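Local coordinates for protein aldehyde dehydrogenase (Bartonella henselae, PDB 3I44) that probably oxidises aldehydes to carboxylic acids with a nicotinamide cofactor, as other members of the aldehyde dehydrogenase family do, at residues Ala424-Ser437 and Ala447-Gly459. The protein carries 1 engineered substitution. Sequence-based numbering, arbitrary orientation.
Sequences ANDTEYGLTNYIQS and AAQVRSGMVEVNG
Strands 432-436 and 454-457 run parallel, their backbones laced by alternating hydrogen bonds: Met-454 N to Leu-431 O, Asn-433 N to Met-454 O, Glu-456 N to Asn-433 O, Ile-435 N to Glu-456 O and, at 2.9 Å, Asn-458 N to Ile-435 O. Met-454 O is gripped twice, Ser-452 OG (2.8 Å) and Asn-433 N reaching it from opposite faces of its plane.

Two asparagine side chains bind backbone on the other segment. Asn-425 holds the turn between helix 440-449 and strand 454-457: its OD1 accepts from Arg-451 N (2.8 Å) and its ND2 donates to Gln-449 O almost straight (173°), and the two bonds together fix the rotation of its amide. Asn-458 holds the chain just after strand 432-436; Ser-437 N donates to Asn-458 OD1 in the carbonyl plane, on a lone pair, and Asn-458 ND2 donates to Ser-437 O at 2.8 Å. Water bridges Thr-432 OG1 and Glu-456 OE2. The Tyr-434 ring lies alongside Glu-456, its plane 62° from the carboxylate, and its OH is hydrogen-bonded to Asn-304 O.

Apolar contacts flank the strands. Met-454, bent at its last torsion (chi3 -70°), lays CE tightly against Leu-431 CD1 (3.5 Å), whereas Ile-435 sends CD1 to Ala-447 CB and Val-455 CG1, both at 3.8 Å.

With helix 440-449 as the crossover, this is a beta-alpha-beta unit; strand 276-279 flanks 432-436, and beyond 454-457 the sheet continues into the second subunit, whose Asp-490 and Glu-242 form salt bridges with Arg-451.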
# COMPACT_ATOMS: atom_id res chain seq x y z
N ALA A 424 9.35 -23.82 -7.93
CA ALA A 424 9.52 -22.80 -6.88
C ALA A 424 8.41 -21.73 -6.97
O ALA A 424 7.91 -21.25 -5.94
CB ALA A 424 10.90 -22.15 -6.96
N ASN A 425 8.01 -21.38 -8.19
CA ASN A 425 6.98 -20.36 -8.39
C ASN A 425 5.55 -20.87 -8.37
O ASN A 425 4.63 -20.06 -8.47
CB ASN A 425 7.19 -19.56 -9.69
CG ASN A 425 8.37 -18.65 -9.62
OD1 ASN A 425 8.84 -18.30 -8.53
ND2 ASN A 425 8.89 -18.26 -10.79
N ASP A 426 5.35 -22.18 -8.18
CA ASP A 426 4.00 -22.77 -8.14
C ASP A 426 3.38 -22.64 -6.75
O ASP A 426 3.28 -23.59 -5.98
CB ASP A 426 4.04 -24.22 -8.60
CG ASP A 426 2.66 -24.85 -8.61
OD1 ASP A 426 1.67 -24.10 -8.56
OD2 ASP A 426 2.56 -26.11 -8.62
N THR A 427 3.00 -21.42 -6.43
CA THR A 427 2.51 -21.08 -5.11
C THR A 427 1.94 -19.68 -5.20
O THR A 427 2.35 -18.92 -6.09
CB THR A 427 3.63 -21.11 -4.03
OG1 THR A 427 3.06 -20.77 -2.75
CG2 THR A 427 4.86 -20.11 -4.40
N GLU A 428 1.02 -19.35 -4.31
CA GLU A 428 0.49 -18.00 -4.22
C GLU A 428 1.32 -17.15 -3.24
O GLU A 428 1.16 -15.93 -3.16
CB GLU A 428 -1.00 -18.04 -3.80
CG GLU A 428 -1.99 -18.57 -4.89
CD GLU A 428 -1.95 -17.72 -6.17
OE1 GLU A 428 -2.51 -16.60 -6.19
OE2 GLU A 428 -1.34 -18.16 -7.17
N TYR A 429 2.21 -17.81 -2.50
CA TYR A 429 3.07 -17.16 -1.52
C TYR A 429 4.32 -16.65 -2.22
O TYR A 429 4.51 -16.92 -3.42
CB TYR A 429 3.47 -18.15 -0.45
CG TYR A 429 2.38 -18.55 0.52
CD1 TYR A 429 1.83 -17.63 1.38
CD2 TYR A 429 1.94 -19.88 0.60
CE1 TYR A 429 0.86 -17.99 2.28
CE2 TYR A 429 0.95 -20.25 1.48
CZ TYR A 429 0.41 -19.31 2.32
OH TYR A 429 -0.55 -19.67 3.23
N GLY A 430 5.17 -15.91 -1.49
CA GLY A 430 6.43 -15.39 -2.04
C GLY A 430 7.20 -14.59 -1.02
O GLY A 430 7.43 -13.38 -1.20
N LEU A 431 7.55 -15.26 0.09
CA LEU A 431 8.20 -14.59 1.18
C LEU A 431 9.73 -14.72 0.97
O LEU A 431 10.32 -13.82 0.37
CB LEU A 431 7.68 -15.07 2.52
CG LEU A 431 8.18 -14.35 3.77
CD1 LEU A 431 8.01 -12.79 3.71
CD2 LEU A 431 7.48 -14.90 5.04
N THR A 432 10.35 -15.82 1.42
CA THR A 432 11.78 -16.12 1.15
C THR A 432 11.89 -17.39 0.36
O THR A 432 11.33 -18.42 0.75
CB THR A 432 12.60 -16.32 2.43
OG1 THR A 432 12.43 -15.19 3.30
CG2 THR A 432 14.08 -16.46 2.11
N ASN A 433 12.62 -17.34 -0.75
CA ASN A 433 13.07 -18.52 -1.44
C ASN A 433 14.59 -18.63 -1.24
O ASN A 433 15.26 -17.62 -0.97
CB ASN A 433 12.75 -18.44 -2.93
CG ASN A 433 11.28 -18.76 -3.24
OD1 ASN A 433 10.71 -19.68 -2.68
ND2 ASN A 433 10.67 -18.01 -4.17
N TYR A 434 15.12 -19.85 -1.40
CA TYR A 434 16.49 -20.20 -1.06
C TYR A 434 17.13 -20.95 -2.24
O TYR A 434 16.47 -21.75 -2.94
CB TYR A 434 16.53 -21.08 0.20
CG TYR A 434 15.89 -20.45 1.43
CD1 TYR A 434 16.67 -19.92 2.44
CD2 TYR A 434 14.49 -20.39 1.57
CE1 TYR A 434 16.09 -19.33 3.58
CE2 TYR A 434 13.92 -19.81 2.69
CZ TYR A 434 14.72 -19.27 3.70
OH TYR A 434 14.19 -18.69 4.84
N ILE A 435 18.41 -20.69 -2.48
CA ILE A 435 19.13 -21.32 -3.63
C ILE A 435 20.49 -21.73 -3.14
O ILE A 435 21.19 -20.91 -2.52
CB ILE A 435 19.32 -20.35 -4.80
CG1 ILE A 435 17.98 -19.78 -5.29
CG2 ILE A 435 20.07 -21.03 -6.00
CD1 ILE A 435 18.13 -18.53 -6.19
N GLN A 436 20.85 -22.99 -3.38
CA GLN A 436 22.18 -23.50 -3.06
C GLN A 436 22.89 -23.99 -4.30
O GLN A 436 22.48 -24.98 -4.93
CB GLN A 436 22.10 -24.61 -2.02
CG GLN A 436 21.00 -24.45 -1.00
CD GLN A 436 21.06 -23.17 -0.17
OE1 GLN A 436 22.13 -22.71 0.27
NE2 GLN A 436 19.88 -22.62 0.12
N SER A 437 23.95 -23.27 -4.69
CA SER A 437 24.84 -23.70 -5.77
C SER A 437 26.17 -22.94 -5.70
O SER A 437 26.20 -21.74 -5.39
CB SER A 437 24.21 -23.45 -7.13
OG SER A 437 25.16 -23.60 -8.20
N ALA A 447 17.95 -16.73 -8.96
CA ALA A 447 17.52 -15.65 -8.08
C ALA A 447 16.64 -14.62 -8.82
O ALA A 447 15.68 -14.11 -8.25
CB ALA A 447 18.71 -14.95 -7.39
N ALA A 448 16.99 -14.33 -10.07
CA ALA A 448 16.24 -13.38 -10.86
C ALA A 448 14.89 -13.91 -11.30
O ALA A 448 14.00 -13.11 -11.55
CB ALA A 448 17.06 -12.93 -12.12
N GLN A 449 14.73 -15.23 -11.40
CA GLN A 449 13.48 -15.81 -11.87
C GLN A 449 12.48 -16.20 -10.78
O GLN A 449 11.31 -16.33 -11.08
CB GLN A 449 13.76 -17.03 -12.73
CG GLN A 449 14.52 -16.73 -14.02
CD GLN A 449 14.87 -18.00 -14.76
OE1 GLN A 449 14.01 -18.63 -15.34
NE2 GLN A 449 16.14 -18.40 -14.71
N VAL A 450 12.91 -16.38 -9.53
CA VAL A 450 11.99 -16.82 -8.48
C VAL A 450 11.23 -15.62 -7.96
O VAL A 450 11.78 -14.50 -7.84
CB VAL A 450 12.65 -17.57 -7.27
CG1 VAL A 450 13.24 -18.91 -7.71
CG2 VAL A 450 13.70 -16.70 -6.59
N ARG A 451 9.97 -15.86 -7.62
CA ARG A 451 9.05 -14.78 -7.30
C ARG A 451 8.84 -14.68 -5.82
O ARG A 451 7.93 -15.26 -5.26
CB ARG A 451 7.74 -14.98 -8.08
CG ARG A 451 6.82 -13.77 -8.04
CD ARG A 451 7.05 -12.73 -9.16
NE ARG A 451 5.86 -11.85 -9.16
CZ ARG A 451 5.66 -10.78 -8.38
NH1 ARG A 451 6.61 -10.37 -7.53
NH2 ARG A 451 4.50 -10.11 -8.45
N SER A 452 9.71 -13.90 -5.17
CA SER A 452 9.63 -13.69 -3.75
C SER A 452 10.16 -12.31 -3.38
O SER A 452 10.90 -11.68 -4.14
CB SER A 452 10.38 -14.80 -2.98
OG SER A 452 11.71 -15.00 -3.48
N GLY A 453 9.79 -11.83 -2.21
CA GLY A 453 10.33 -10.59 -1.68
C GLY A 453 11.77 -10.70 -1.25
O GLY A 453 12.48 -9.70 -1.23
N MET A 454 12.19 -11.91 -0.84
CA MET A 454 13.56 -12.18 -0.36
C MET A 454 14.12 -13.45 -0.97
O MET A 454 13.38 -14.40 -1.27
CB MET A 454 13.58 -12.30 1.17
CG MET A 454 13.18 -11.03 1.89
SD MET A 454 12.94 -11.13 3.65
CE MET A 454 11.40 -12.12 3.71
N VAL A 455 15.43 -13.46 -1.18
CA VAL A 455 16.12 -14.65 -1.69
C VAL A 455 17.40 -14.76 -0.88
O VAL A 455 18.19 -13.83 -0.87
CB VAL A 455 16.40 -14.58 -3.18
CG1 VAL A 455 17.11 -15.86 -3.73
CG2 VAL A 455 15.12 -14.37 -3.97
N GLU A 456 17.56 -15.87 -0.15
CA GLU A 456 18.83 -16.19 0.54
C GLU A 456 19.64 -17.21 -0.26
O GLU A 456 19.21 -18.36 -0.46
CB GLU A 456 18.59 -16.70 1.95
CG GLU A 456 17.91 -15.62 2.82
CD GLU A 456 17.78 -16.00 4.29
OE1 GLU A 456 18.49 -16.94 4.75
OE2 GLU A 456 16.93 -15.34 4.94
N VAL A 457 20.83 -16.78 -0.69
CA VAL A 457 21.74 -17.62 -1.49
C VAL A 457 22.86 -18.19 -0.63
O VAL A 457 23.55 -17.45 0.10
CB VAL A 457 22.36 -16.79 -2.66
CG1 VAL A 457 23.36 -17.63 -3.56
CG2 VAL A 457 21.25 -16.21 -3.51
N ASN A 458 23.03 -19.51 -0.74
CA ASN A 458 24.13 -20.26 -0.14
C ASN A 458 24.29 -20.03 1.36
O ASN A 458 25.39 -19.89 1.87
CB ASN A 458 25.41 -19.97 -0.91
CG ASN A 458 25.37 -20.56 -2.28
OD1 ASN A 458 24.70 -21.58 -2.49
ND2 ASN A 458 26.04 -19.92 -3.25
N GLY A 459 23.16 -19.96 2.06
CA GLY A 459 23.17 -19.77 3.49
C GLY A 459 23.49 -18.38 3.97
O GLY A 459 23.60 -18.16 5.18
O HOH W 1 7.84 -18.65 -4.84
O HOH W 2 5.92 -16.93 -5.85
O HOH W 3 14.59 -14.25 4.50
O HOH W 4 20.34 -20.05 1.48